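Long-range contacts in endoglucanase E (Clostridium thermocellum, PDB 2WAO), which probably removes acetyl groups from plant cell-wall carbohydrates as a family 2 carbohydrate esterase and binds cello-oligosaccharides in its active-site region: residues A[44-49]-A[71-76]; A[26-31]-A[99-104]; A[52-57]-A[66-71]; A[31-36]-A[90-95]. All blocks are in the same frame, centred on the assembly; numbering follows the deposited sequence.

Interaction 1. Residues A[44-49]-A[71-76]; sequences SVTIKS and ATTSTV
In the five-stranded antiparallel sheet of the N-terminal beta sandwich, V45 to K48 pair with V76 to T73, and strand 73-79 is the outermost strand on this side. Hydrogen-bonded and non-hydrogen-bonded pairs alternate along the ladder. V45 and V76 exchange two backbone bonds, 3.0 Å from V45 N to V76 O and 2.9 Å from V76 N to V45 O. I47 and S74 do the same, with I47 N 2.9 Å from S74 O. T46 with T75 lies between these, and K48 with T73 follows; the four side chains share one face. T46 OG1 and T75 OG1 are hydrogen-bonded at 2.8 Å, and either may be the donor. Each hydroxyl stands anti to its own carbonyl carbon (chi1 -56° in T46, -58° in T75), leaving the methyl anti to the backbone N; T46 CG2 meets T73 CG2 diagonally at 3.9 Å. K48 brings CG to 3.3 Å from T73 OG1 before its extended chain leads off. At the corner S49 N still gives a good bond to T72 O, while the return bond is weak. V45, I47 and V76 share the other face with S74, which packs on V69, and S49, whose buried hydroxyl bonds G51 O; I47 and V76 pack on F67 of the second sheet. The chemistry implies one polar side of threonines and lysine, and one mainly apolar side built into the sandwich core.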
loop_
_atom_site.group_PDB
_atom_site.type_symbol
_atom_site.label_atom_id
_atom_site.label_comp_id
_atom_site.label_asym_id
_atom_site.label_seq_id
_atom_site.Cartn_x
_atom_site.Cartn_y
_atom_site.Cartn_z
ATOM N N SER A 44 -19.504 -15.861 -1.658
ATOM C CA SER A 44 -18.430 -16.707 -1.162
ATOM C C SER A 44 -17.241 -16.587 -2.118
ATOM O O SER A 44 -17.413 -16.248 -3.284
ATOM C CB SER A 44 -18.891 -18.170 -1.069
ATOM O OG SER A 44 -19.857 -18.363 -0.041
ATOM N N VAL A 45 -16.047 -16.903 -1.634
ATOM C CA VAL A 45 -14.844 -16.872 -2.456
ATOM C C VAL A 45 -13.925 -18.015 -2.029
ATOM O O VAL A 45 -13.910 -18.382 -0.855
ATOM C CB VAL A 45 -14.099 -15.475 -2.327
ATOM C CG1 VAL A 45 -13.554 -15.270 -0.924
ATOM C CG2 VAL A 45 -12.955 -15.334 -3.373
ATOM N N THR A 46 -13.183 -18.574 -2.978
ATOM C CA THR A 46 -12.123 -19.508 -2.651
ATOM C C THR A 46 -10.784 -18.808 -2.817
ATOM O O THR A 46 -10.498 -18.209 -3.868
ATOM C CB THR A 46 -12.193 -20.759 -3.558
ATOM O OG1 THR A 46 -13.503 -21.346 -3.417
ATOM C CG2 THR A 46 -11.136 -21.780 -3.151
ATOM N N ILE A 47 -9.988 -18.871 -1.749
ATOM C CA ILE A 47 -8.697 -18.193 -1.682
ATOM C C ILE A 47 -7.600 -19.192 -1.341
ATOM O O ILE A 47 -7.729 -19.950 -0.352
ATOM C CB ILE A 47 -8.709 -17.113 -0.570
ATOM C CG1 ILE A 47 -9.622 -15.947 -1.008
ATOM C CG2 ILE A 47 -7.235 -16.632 -0.275
ATOM C CD1 ILE A 47 -10.117 -15.058 0.149
ATOM N N LYS A 48 -6.524 -19.167 -2.121
ATOM C CA LYS A 48 -5.289 -19.843 -1.722
ATOM C C LYS A 48 -4.273 -18.818 -1.232
ATOM O O LYS A 48 -4.066 -17.798 -1.894
ATOM C CB LYS A 48 -4.731 -20.661 -2.889
ATOM C CG LYS A 48 -3.410 -21.382 -2.567
ATOM C CD LYS A 48 -3.010 -22.284 -3.721
ATOM C CE LYS A 48 -1.530 -22.566 -3.665
ATOM N NZ LYS A 48 -1.166 -23.230 -4.926
ATOM N N SER A 49 -3.626 -19.095 -0.102
ATOM C CA SER A 49 -2.686 -18.168 0.529
ATOM C C SER A 49 -1.419 -18.893 0.931
ATOM O O SER A 49 -1.483 -19.954 1.564
ATOM C CB SER A 49 -3.317 -17.532 1.787
ATOM O OG SER A 49 -2.386 -16.556 2.333
ATOM N N ALA A 71 -1.799 -20.301 4.919
ATOM C CA ALA A 71 -0.980 -21.374 4.305
ATOM C C ALA A 71 -1.841 -22.557 3.849
ATOM O O ALA A 71 -1.525 -23.735 4.132
ATOM C CB ALA A 71 0.119 -21.837 5.248
ATOM N N THR A 72 -2.926 -22.223 3.152
ATOM C CA THR A 72 -3.963 -23.192 2.791
ATOM C C THR A 72 -4.847 -22.629 1.693
ATOM O O THR A 72 -4.674 -21.474 1.264
ATOM C CB THR A 72 -4.851 -23.554 4.009
ATOM O OG1 THR A 72 -5.535 -24.797 3.777
ATOM C CG2 THR A 72 -5.846 -22.438 4.376
ATOM N N THR A 73 -5.772 -23.466 1.229
ATOM C CA THR A 73 -6.823 -23.054 0.297
ATOM C C THR A 73 -8.124 -23.217 1.045
ATOM O O THR A 73 -8.411 -24.321 1.558
ATOM C CB THR A 73 -6.812 -23.940 -0.977
ATOM O OG1 THR A 73 -5.572 -23.742 -1.679
ATOM C CG2 THR A 73 -7.983 -23.597 -1.892
ATOM N N SER A 74 -8.935 -22.149 1.111
ATOM C CA SER A 74 -10.227 -22.225 1.767
ATOM C C SER A 74 -11.339 -21.492 1.013
ATOM O O SER A 74 -11.102 -20.428 0.430
ATOM C CB SER A 74 -10.172 -21.614 3.179
ATOM O OG SER A 74 -9.112 -22.163 3.946
ATOM N N THR A 75 -12.542 -22.055 1.080
ATOM C CA THR A 75 -13.748 -21.373 0.649
ATOM C C THR A 75 -14.363 -20.723 1.872
ATOM O O THR A 75 -14.589 -21.375 2.902
ATOM C CB THR A 75 -14.731 -22.334 -0.044
ATOM O OG1 THR A 75 -14.039 -22.920 -1.161
ATOM C CG2 THR A 75 -15.942 -21.563 -0.549
ATOM N N VAL A 76 -14.576 -19.420 1.756
ATOM C CA VAL A 76 -15.003 -18.566 2.821
ATOM C C VAL A 76 -16.307 -17.924 2.404
ATOM O O VAL A 76 -16.398 -17.360 1.313
ATOM C CB VAL A 76 -13.904 -17.449 3.068
ATOM C CG1 VAL A 76 -14.417 -16.380 4.009
ATOM C CG2 VAL A 76 -12.638 -18.084 3.629
#

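Interaction 2. Residues A[26-31]-A[99-104]; sequences KCAWSG and LGEVQF
C27 sets its sulfur at the edge of the F104 ring, with SG 3.8 Å from CE2 and 74° off the ring normal, a sulfur-aromatic contact. SG lies between the backbone N and the carbonyl carbon (chi1 70°), which carries it toward the ring, while V102 CG1 lies over one face of the same ring, near the rim. A small, polarisable sulfur can pack against the ring edge in a buried place without needing a strong polar partner. The backbones join as an antiparallel pair: C27 N gives to V102 O at 2.9 Å, and V102 N gives back to C27 O, also at 2.9 Å. K26 CA adds a CH contact of 3.2 Å to V102 O. On the other face K26 and Q103 cross, with K26 CG 3.9 Å from Q103 CG, so aliphatic carbons of two polar residues do the packing. The amide NH2 of Q103 is bound by D21 and by the carbonyl of G24, which fixes the end of its chain. E101 keeps CG 4.4 Å from A28 CB, and its OE2 bonds S203 OG in the esterase part of the chain. K26 NZ is 5.2 Å from E101 OE1, not a salt bridge, though the opposite charges may attract weakly. In the sheet, strand 26-27 lies between strands 17-18 and 102-108; strand 43-49 follows on the far side of 102-108, and V102 packs on F55 of the facing sheet.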
loop_
_atom_site.group_PDB
_atom_site.type_symbol
_atom_site.label_atom_id
_atom_site.label_comp_id
_atom_site.label_asym_id
_atom_site.label_seq_id
_atom_site.Cartn_x
_atom_site.Cartn_y
_atom_site.Cartn_z
ATOM N N LYS A 26 -3.302 -14.009 -9.320
ATOM C CA LYS A 26 -2.438 -14.030 -8.164
ATOM C C LYS A 26 -1.972 -12.627 -7.863
ATOM O O LYS A 26 -1.793 -11.819 -8.777
ATOM C CB LYS A 26 -1.203 -14.871 -8.443
ATOM C CG LYS A 26 -1.473 -16.356 -8.661
ATOM C CD LYS A 26 -0.149 -17.080 -8.604
ATOM C CE LYS A 26 -0.116 -18.070 -9.714
ATOM N NZ LYS A 26 1.125 -18.893 -9.678
ATOM N N CYS A 27 -1.798 -12.335 -6.570
ATOM C CA CYS A 27 -1.348 -10.999 -6.143
ATOM C C CYS A 27 -0.565 -11.133 -4.835
ATOM O O CYS A 27 -0.591 -12.202 -4.187
ATOM C CB CYS A 27 -2.495 -10.017 -5.970
ATOM S SG CYS A 27 -3.487 -10.419 -4.560
ATOM N N ALA A 28 0.147 -10.065 -4.472
ATOM C CA ALA A 28 1.020 -10.107 -3.297
ATOM C C ALA A 28 0.955 -8.805 -2.507
ATOM O O ALA A 28 0.859 -8.810 -1.280
ATOM C CB ALA A 28 2.442 -10.382 -3.708
ATOM N N TRP A 29 0.987 -7.679 -3.203
ATOM C CA TRP A 29 1.167 -6.408 -2.489
ATOM C C TRP A 29 0.010 -6.034 -1.573
ATOM O O TRP A 29 -1.173 -6.301 -1.880
ATOM C CB TRP A 29 1.491 -5.273 -3.448
ATOM C CG TRP A 29 2.768 -5.501 -4.226
ATOM C CD1 TRP A 29 2.859 -5.892 -5.538
ATOM C CD2 TRP A 29 4.119 -5.380 -3.748
ATOM N NE1 TRP A 29 4.194 -5.993 -5.914
ATOM C CE2 TRP A 29 4.980 -5.690 -4.838
ATOM C CE3 TRP A 29 4.696 -4.975 -2.520
ATOM C CZ2 TRP A 29 6.384 -5.630 -4.732
ATOM C CZ3 TRP A 29 6.080 -4.918 -2.415
ATOM C CH2 TRP A 29 6.918 -5.256 -3.512
ATOM N N SER A 30 0.357 -5.383 -0.452
ATOM C CA SER A 30 -0.642 -4.789 0.453
ATOM C C SER A 30 -1.752 -4.092 -0.341
ATOM O O SER A 30 -1.497 -3.355 -1.292
ATOM C CB SER A 30 -0.012 -3.685 1.315
ATOM O OG SER A 30 1.010 -4.173 2.119
ATOM N N GLY A 31 -2.979 -4.261 0.107
ATOM C CA GLY A 31 -4.048 -3.449 -0.446
ATOM C C GLY A 31 -4.537 -3.933 -1.822
ATOM O O GLY A 31 -5.457 -3.321 -2.390
ATOM N N LEU A 99 3.991 -11.679 3.652
ATOM C CA LEU A 99 3.199 -12.751 4.275
ATOM C C LEU A 99 2.624 -13.769 3.255
ATOM O O LEU A 99 1.918 -14.711 3.634
ATOM C CB LEU A 99 2.080 -12.187 5.142
ATOM C CG LEU A 99 2.590 -11.501 6.391
ATOM C CD1 LEU A 99 1.549 -10.559 6.975
ATOM C CD2 LEU A 99 3.082 -12.546 7.459
ATOM N N GLY A 100 2.904 -13.567 1.975
ATOM C CA GLY A 100 2.680 -14.634 1.012
ATOM C C GLY A 100 1.801 -14.203 -0.130
ATOM O O GLY A 100 0.994 -13.293 0.006
ATOM N N GLU A 101 1.941 -14.885 -1.259
ATOM C CA GLU A 101 1.076 -14.639 -2.425
ATOM C C GLU A 101 -0.289 -15.222 -2.192
ATOM O O GLU A 101 -0.444 -16.205 -1.454
ATOM C CB GLU A 101 1.672 -15.273 -3.698
ATOM C CG GLU A 101 3.044 -14.720 -3.990
ATOM C CD GLU A 101 3.829 -15.558 -4.997
ATOM O OE1 GLU A 101 3.209 -16.475 -5.614
ATOM O OE2 GLU A 101 5.060 -15.300 -5.148
ATOM N N VAL A 102 -1.280 -14.626 -2.834
ATOM C CA VAL A 102 -2.659 -15.046 -2.686
ATOM C C VAL A 102 -3.213 -15.257 -4.098
ATOM O O VAL A 102 -2.952 -14.449 -4.998
ATOM C CB VAL A 102 -3.433 -13.911 -2.001
ATOM C CG1 VAL A 102 -5.007 -14.039 -2.155
ATOM C CG2 VAL A 102 -3.001 -13.848 -0.537
ATOM N N GLN A 103 -3.985 -16.314 -4.257
ATOM C CA GLN A 103 -4.624 -16.598 -5.545
ATOM C C GLN A 103 -6.128 -16.638 -5.300
ATOM O O GLN A 103 -6.597 -17.283 -4.338
ATOM C CB GLN A 103 -4.085 -17.925 -6.084
ATOM C CG GLN A 103 -4.633 -18.310 -7.472
ATOM C CD GLN A 103 -3.955 -19.527 -8.077
ATOM O OE1 GLN A 103 -3.513 -20.449 -7.353
ATOM N NE2 GLN A 103 -3.832 -19.531 -9.416
ATOM N N PHE A 104 -6.874 -15.933 -6.155
ATOM C CA PHE A 104 -8.318 -15.925 -6.085
ATOM C C PHE A 104 -8.805 -16.986 -7.028
ATOM O O PHE A 104 -8.523 -16.942 -8.237
ATOM C CB PHE A 104 -8.916 -14.525 -6.377
ATOM C CG PHE A 104 -8.506 -13.522 -5.355
ATOM C CD1 PHE A 104 -9.110 -13.506 -4.113
ATOM C CD2 PHE A 104 -7.443 -12.663 -5.608
ATOM C CE1 PHE A 104 -8.689 -12.609 -3.128
ATOM C CE2 PHE A 104 -6.998 -11.762 -4.636
ATOM C CZ PHE A 104 -7.632 -11.734 -3.392
#

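Interaction 3. Residues A[52-57]-A[66-71]; sequences ENWFQA and PFSVNA
A chi1 of 63° puts F67 CG between its backbone N and carbonyl carbon, on the side of F55, whose own CG is anti to its carbonyl carbon (chi1 -52°). F55 CB lies over one face of the F67 ring, 3.9 Å from the centroid, as a CH-pi contact. The two rings are near parallel at 26° but slid apart, with centroids 5.6 Å from each other and little overlap. This face of the beta hairpin 52-59/62-70 also carries V69, which touches F55 CE2. On the reverse face S68 CB sits over the W54 indole, 3.6 Å from the centroid of its five-membered ring, and P66 CB approaches CE3. E52 OE2 lies almost in the indole plane, 2.9 Å from W54 NE1, and is met on the anti side of the carboxylate, somewhat out of the carboxylate plane. N70 crosses E52. Backbone bonds hold the strands, F55 N to F67 O being 2.8 Å and V69 N to N53 O 2.9 Å, whereas N53 N to V69 O is weak. The chemistry implies two characters: a mainly aromatic and aliphatic core side, with N53 the polar exception, and an outer side where a carboxylate fixes the turn of the indole.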
loop_
_atom_site.group_PDB
_atom_site.type_symbol
_atom_site.label_atom_id
_atom_site.label_comp_id
_atom_site.label_asym_id
_atom_site.label_seq_id
_atom_site.Cartn_x
_atom_site.Cartn_y
_atom_site.Cartn_z
ATOM N N GLU A 52 0.181 -16.359 6.361
ATOM C CA GLU A 52 -0.955 -15.887 7.148
ATOM C C GLU A 52 -1.421 -14.541 6.589
ATOM O O GLU A 52 -0.922 -13.490 6.986
ATOM C CB GLU A 52 -0.635 -15.756 8.654
ATOM C CG GLU A 52 -1.885 -15.389 9.440
ATOM C CD GLU A 52 -1.645 -15.160 10.901
ATOM O OE1 GLU A 52 -0.536 -15.520 11.360
ATOM O OE2 GLU A 52 -2.567 -14.611 11.573
ATOM N N ASN A 53 -2.307 -14.589 5.617
ATOM C CA ASN A 53 -2.867 -13.365 5.066
ATOM C C ASN A 53 -4.250 -13.107 5.635
ATOM O O ASN A 53 -5.050 -14.040 5.866
ATOM C CB ASN A 53 -2.938 -13.442 3.526
ATOM C CG ASN A 53 -1.583 -13.175 2.878
ATOM O OD1 ASN A 53 -0.993 -14.050 2.235
ATOM N ND2 ASN A 53 -1.083 -11.963 3.056
ATOM N N TRP A 54 -4.556 -11.829 5.792
ATOM C CA TRP A 54 -5.829 -11.408 6.320
ATOM C C TRP A 54 -6.523 -10.586 5.260
ATOM O O TRP A 54 -5.853 -9.839 4.533
ATOM C CB TRP A 54 -5.619 -10.520 7.568
ATOM C CG TRP A 54 -5.337 -11.372 8.829
ATOM C CD1 TRP A 54 -4.182 -12.057 9.135
ATOM C CD2 TRP A 54 -6.296 -11.717 9.835
ATOM N NE1 TRP A 54 -4.350 -12.762 10.337
ATOM C CE2 TRP A 54 -5.642 -12.579 10.770
ATOM C CE3 TRP A 54 -7.649 -11.370 10.045
ATOM C CZ2 TRP A 54 -6.292 -13.089 11.919
ATOM C CZ3 TRP A 54 -8.300 -11.887 11.192
ATOM C CH2 TRP A 54 -7.605 -12.743 12.103
ATOM N N PHE A 55 -7.845 -10.687 5.267
ATOM C CA PHE A 55 -8.746 -10.016 4.315
ATOM C C PHE A 55 -9.904 -9.325 4.998
ATOM O O PHE A 55 -10.310 -9.695 6.107
ATOM C CB PHE A 55 -9.311 -11.002 3.298
ATOM C CG PHE A 55 -8.255 -11.817 2.608
ATOM C CD1 PHE A 55 -7.706 -11.401 1.399
ATOM C CD2 PHE A 55 -7.740 -12.952 3.242
ATOM C CE1 PHE A 55 -6.654 -12.143 0.778
ATOM C CE2 PHE A 55 -6.708 -13.706 2.631
ATOM C CZ PHE A 55 -6.179 -13.292 1.399
ATOM N N GLN A 56 -10.484 -8.345 4.307
ATOM C CA GLN A 56 -11.771 -7.784 4.748
ATOM C C GLN A 56 -12.634 -7.615 3.503
ATOM O O GLN A 56 -12.114 -7.163 2.451
ATOM C CB GLN A 56 -11.573 -6.424 5.410
ATOM C CG GLN A 56 -12.902 -5.839 6.001
ATOM C CD GLN A 56 -12.652 -4.699 6.928
ATOM O OE1 GLN A 56 -13.151 -4.670 8.092
ATOM N NE2 GLN A 56 -11.868 -3.717 6.438
ATOM N N ALA A 57 -13.917 -8.006 3.620
ATOM C CA ALA A 57 -14.959 -7.711 2.620
ATOM C C ALA A 57 -15.654 -6.409 3.014
ATOM O O ALA A 57 -15.958 -6.183 4.183
ATOM C CB ALA A 57 -15.974 -8.864 2.575
ATOM N N PRO A 66 -12.836 -8.899 9.671
ATOM C CA PRO A 66 -11.798 -9.519 8.828
ATOM C C PRO A 66 -11.572 -10.978 9.130
ATOM O O PRO A 66 -12.075 -11.487 10.151
ATOM C CB PRO A 66 -10.529 -8.741 9.171
ATOM C CG PRO A 66 -10.788 -8.171 10.475
ATOM C CD PRO A 66 -12.257 -7.845 10.519
ATOM N N PHE A 67 -10.894 -11.662 8.219
ATOM C CA PHE A 67 -10.661 -13.114 8.364
ATOM C C PHE A 67 -9.329 -13.469 7.767
ATOM O O PHE A 67 -8.803 -12.730 6.928
ATOM C CB PHE A 67 -11.778 -13.922 7.695
ATOM C CG PHE A 67 -11.862 -13.712 6.207
ATOM C CD1 PHE A 67 -11.173 -14.549 5.347
ATOM C CD2 PHE A 67 -12.618 -12.632 5.661
ATOM C CE1 PHE A 67 -11.246 -14.358 3.939
ATOM C CE2 PHE A 67 -12.685 -12.446 4.272
ATOM C CZ PHE A 67 -11.996 -13.282 3.422
ATOM N N SER A 68 -8.754 -14.578 8.196
ATOM C CA SER A 68 -7.487 -14.981 7.654
ATOM C C SER A 68 -7.634 -16.219 6.820
ATOM O O SER A 68 -8.542 -17.029 7.062
ATOM C CB SER A 68 -6.467 -15.310 8.757
ATOM O OG SER A 68 -7.003 -16.276 9.644
ATOM N N VAL A 69 -6.711 -16.381 5.880
ATOM C CA VAL A 69 -6.514 -17.634 5.198
ATOM C C VAL A 69 -5.028 -17.936 5.334
ATOM O O VAL A 69 -4.181 -17.197 4.817
ATOM C CB VAL A 69 -6.976 -17.605 3.723
ATOM C CG1 VAL A 69 -6.706 -18.990 3.053
ATOM C CG2 VAL A 69 -8.459 -17.257 3.603
ATOM N N ASN A 70 -4.713 -19.008 6.064
ATOM C CA ASN A 70 -3.327 -19.244 6.497
ATOM C C ASN A 70 -2.686 -20.507 5.887
ATOM O O ASN A 70 -3.012 -21.647 6.285
ATOM C CB ASN A 70 -3.224 -19.209 8.049
ATOM C CG ASN A 70 -1.761 -19.242 8.549
ATOM O OD1 ASN A 70 -0.831 -19.313 7.755
ATOM N ND2 ASN A 70 -1.569 -19.200 9.878
ATOM N N ALA A 71 -1.799 -20.301 4.919
ATOM C CA ALA A 71 -0.980 -21.374 4.305
ATOM C C ALA A 71 -1.841 -22.557 3.849
ATOM O O ALA A 71 -1.525 -23.735 4.132
ATOM C CB ALA A 71 0.119 -21.837 5.248
#

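Interaction 4. Residues A[31-36]-A[90-95]; sequences GSNVEL and VLWKRT
G31, in the loop just before strand 33-40, begins the backbone bonding to strand 85-93 in the six-stranded antiparallel sheet of the N-terminal beta sandwich. Its N bonds K93 O at 2.9 Å, and its CA rests over one face of the W92 indole, 3.5 Å from CZ2. Glycine suits this place because a side chain here would crowd both the indole and the preceding carbonyl. S32 O then receives K93 N at 2.9 Å, while its hydroxyl turns back to W29 O. N33 places CG between its backbone N and carbonyl carbon (chi1 65°); the planes of its amide and the W92 ring are 11° apart, with ND2 3.5 Å from CZ3. The same ND2 makes a straight bond of 2.9 Å to G31 O, closing the turn before the strand, and N33 OD1 is taken by N14. V34 and L91 form the hydrogen-bonded pair, V34 N to L91 O at 3.0 Å and L91 N to V34 O at 2.8 Å. Both aliphatic side chains face F104 of the opposing sheet, as befits the core. E35, on the N33 side, is extended and sends its carboxylate to H88 and N14, while its CG touches V90 CG2 at 4.0 Å.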
loop_
_atom_site.group_PDB
_atom_site.type_symbol
_atom_site.label_atom_id
_atom_site.label_comp_id
_atom_site.label_asym_id
_atom_site.label_seq_id
_atom_site.Cartn_x
_atom_site.Cartn_y
_atom_site.Cartn_z
ATOM N N GLY A 31 -2.979 -4.261 0.107
ATOM C CA GLY A 31 -4.048 -3.449 -0.446
ATOM C C GLY A 31 -4.537 -3.933 -1.822
ATOM O O GLY A 31 -5.457 -3.321 -2.390
ATOM N N SER A 32 -3.923 -4.995 -2.365
ATOM C CA SER A 32 -4.502 -5.663 -3.571
ATOM C C SER A 32 -5.969 -5.917 -3.269
ATOM O O SER A 32 -6.297 -6.409 -2.161
ATOM C CB SER A 32 -3.819 -6.987 -3.893
ATOM O OG SER A 32 -2.443 -6.795 -4.184
ATOM N N ASN A 33 -6.858 -5.633 -4.227
ATOM C CA ASN A 33 -8.273 -5.853 -3.959
ATOM C C ASN A 33 -9.060 -6.193 -5.203
ATOM O O ASN A 33 -8.643 -5.845 -6.314
ATOM C CB ASN A 33 -8.929 -4.686 -3.179
ATOM C CG ASN A 33 -8.953 -3.407 -3.956
ATOM O OD1 ASN A 33 -9.947 -3.097 -4.650
ATOM N ND2 ASN A 33 -7.859 -2.642 -3.862
ATOM N N VAL A 34 -10.127 -6.959 -4.987
ATOM C CA VAL A 34 -10.985 -7.446 -6.060
ATOM C C VAL A 34 -12.305 -6.710 -5.850
ATOM O O VAL A 34 -12.818 -6.613 -4.726
ATOM C CB VAL A 34 -11.203 -8.991 -5.937
ATOM C CG1 VAL A 34 -12.096 -9.477 -7.042
ATOM C CG2 VAL A 34 -9.830 -9.740 -5.990
ATOM N N GLU A 35 -12.877 -6.163 -6.907
ATOM C CA GLU A 35 -14.089 -5.396 -6.735
ATOM C C GLU A 35 -15.139 -5.828 -7.788
ATOM O O GLU A 35 -14.817 -6.029 -8.958
ATOM C CB GLU A 35 -13.737 -3.913 -6.814
ATOM C CG GLU A 35 -14.896 -2.988 -6.859
ATOM C CD GLU A 35 -14.469 -1.527 -7.055
ATOM O OE1 GLU A 35 -13.305 -1.280 -7.490
ATOM O OE2 GLU A 35 -15.325 -0.634 -6.825
ATOM N N LEU A 36 -16.367 -6.017 -7.342
ATOM C CA LEU A 36 -17.416 -6.531 -8.247
ATOM C C LEU A 36 -18.801 -6.137 -7.753
ATOM O O LEU A 36 -18.960 -5.767 -6.604
ATOM C CB LEU A 36 -17.274 -8.062 -8.394
ATOM C CG LEU A 36 -17.414 -8.914 -7.104
ATOM C CD1 LEU A 36 -18.895 -9.021 -6.672
ATOM C CD2 LEU A 36 -16.834 -10.296 -7.332
ATOM N N VAL A 90 -16.099 -5.207 -2.216
ATOM C CA VAL A 90 -14.650 -5.077 -2.371
ATOM C C VAL A 90 -14.031 -6.145 -1.451
ATOM O O VAL A 90 -14.433 -6.254 -0.274
ATOM C CB VAL A 90 -14.153 -3.687 -1.954
ATOM C CG1 VAL A 90 -12.626 -3.666 -1.910
ATOM C CG2 VAL A 90 -14.713 -2.607 -2.868
ATOM N N LEU A 91 -13.122 -6.959 -1.991
ATOM C CA LEU A 91 -12.376 -7.932 -1.156
ATOM C C LEU A 91 -10.916 -7.453 -1.052
ATOM O O LEU A 91 -10.206 -7.395 -2.062
ATOM C CB LEU A 91 -12.491 -9.350 -1.755
ATOM C CG LEU A 91 -11.721 -10.458 -1.051
ATOM C CD1 LEU A 91 -12.138 -10.582 0.437
ATOM C CD2 LEU A 91 -11.887 -11.817 -1.784
ATOM N N TRP A 92 -10.461 -7.122 0.161
ATOM C CA TRP A 92 -9.214 -6.365 0.355
ATOM C C TRP A 92 -8.155 -7.206 1.069
ATOM O O TRP A 92 -8.434 -7.833 2.118
ATOM C CB TRP A 92 -9.530 -5.111 1.181
ATOM C CG TRP A 92 -8.376 -4.154 1.426
ATOM C CD1 TRP A 92 -7.354 -4.283 2.349
ATOM C CD2 TRP A 92 -8.116 -2.943 0.705
ATOM N NE1 TRP A 92 -6.487 -3.227 2.228
ATOM C CE2 TRP A 92 -6.944 -2.378 1.248
ATOM C CE3 TRP A 92 -8.785 -2.263 -0.338
ATOM C CZ2 TRP A 92 -6.414 -1.153 0.792
ATOM C CZ3 TRP A 92 -8.235 -1.044 -0.804
ATOM C CH2 TRP A 92 -7.083 -0.493 -0.202
ATOM N N LYS A 93 -6.955 -7.258 0.494
ATOM C CA LYS A 93 -5.854 -7.971 1.110
ATOM C C LYS A 93 -5.229 -7.015 2.156
ATOM O O LYS A 93 -4.574 -5.995 1.821
ATOM C CB LYS A 93 -4.804 -8.395 0.078
ATOM C CG LYS A 93 -3.674 -9.237 0.708
ATOM C CD LYS A 93 -2.588 -9.579 -0.367
ATOM C CE LYS A 93 -1.645 -10.694 0.110
ATOM N NZ LYS A 93 -0.372 -10.200 0.805
ATOM N N ARG A 94 -5.462 -7.310 3.418
ATOM C CA ARG A 94 -4.956 -6.409 4.488
ATOM C C ARG A 94 -3.448 -6.422 4.657
ATOM O O ARG A 94 -2.828 -5.367 4.908
ATOM C CB ARG A 94 -5.588 -6.802 5.814
ATOM C CG ARG A 94 -7.067 -6.562 5.806
ATOM C CD ARG A 94 -7.753 -7.327 6.982
ATOM N NE ARG A 94 -7.162 -7.120 8.343
ATOM C CZ ARG A 94 -7.656 -6.321 9.301
ATOM N NH1 ARG A 94 -8.710 -5.515 9.093
ATOM N NH2 ARG A 94 -7.075 -6.285 10.492
ATOM N N THR A 95 -2.901 -7.622 4.570
ATOM C CA THR A 95 -1.524 -7.949 4.923
ATOM C C THR A 95 -0.546 -7.789 3.755
ATOM O O THR A 95 -0.911 -7.828 2.568
ATOM C CB THR A 95 -1.458 -9.397 5.442
ATOM O OG1 THR A 95 -2.350 -10.192 4.648
ATOM C CG2 THR A 95 -1.911 -9.469 6.923
#

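From the N terminus, the chain first lays down 26-31, runs on through 31-36, then passes 44-49 and 52-57 before turning back. The returns come in reverse order: 66-71 closes interaction 3, 71-76 closes interaction 1, 90-95 closes interaction 4 and 99-104 closes interaction 2. The four loops therefore nest without crossing, 3 inside 1, 1 inside 4 and 4 inside 2. Interactions 1 and 2 belong to the five-stranded sheet, where strands 43-49 and 102-108 are neighbours; interactions 3 and 4 belong to the facing sheet, where 52-59 adjoins 85-93. Side chains such as I47, F55, L91 and V102 meet between the two layers of the sandwich.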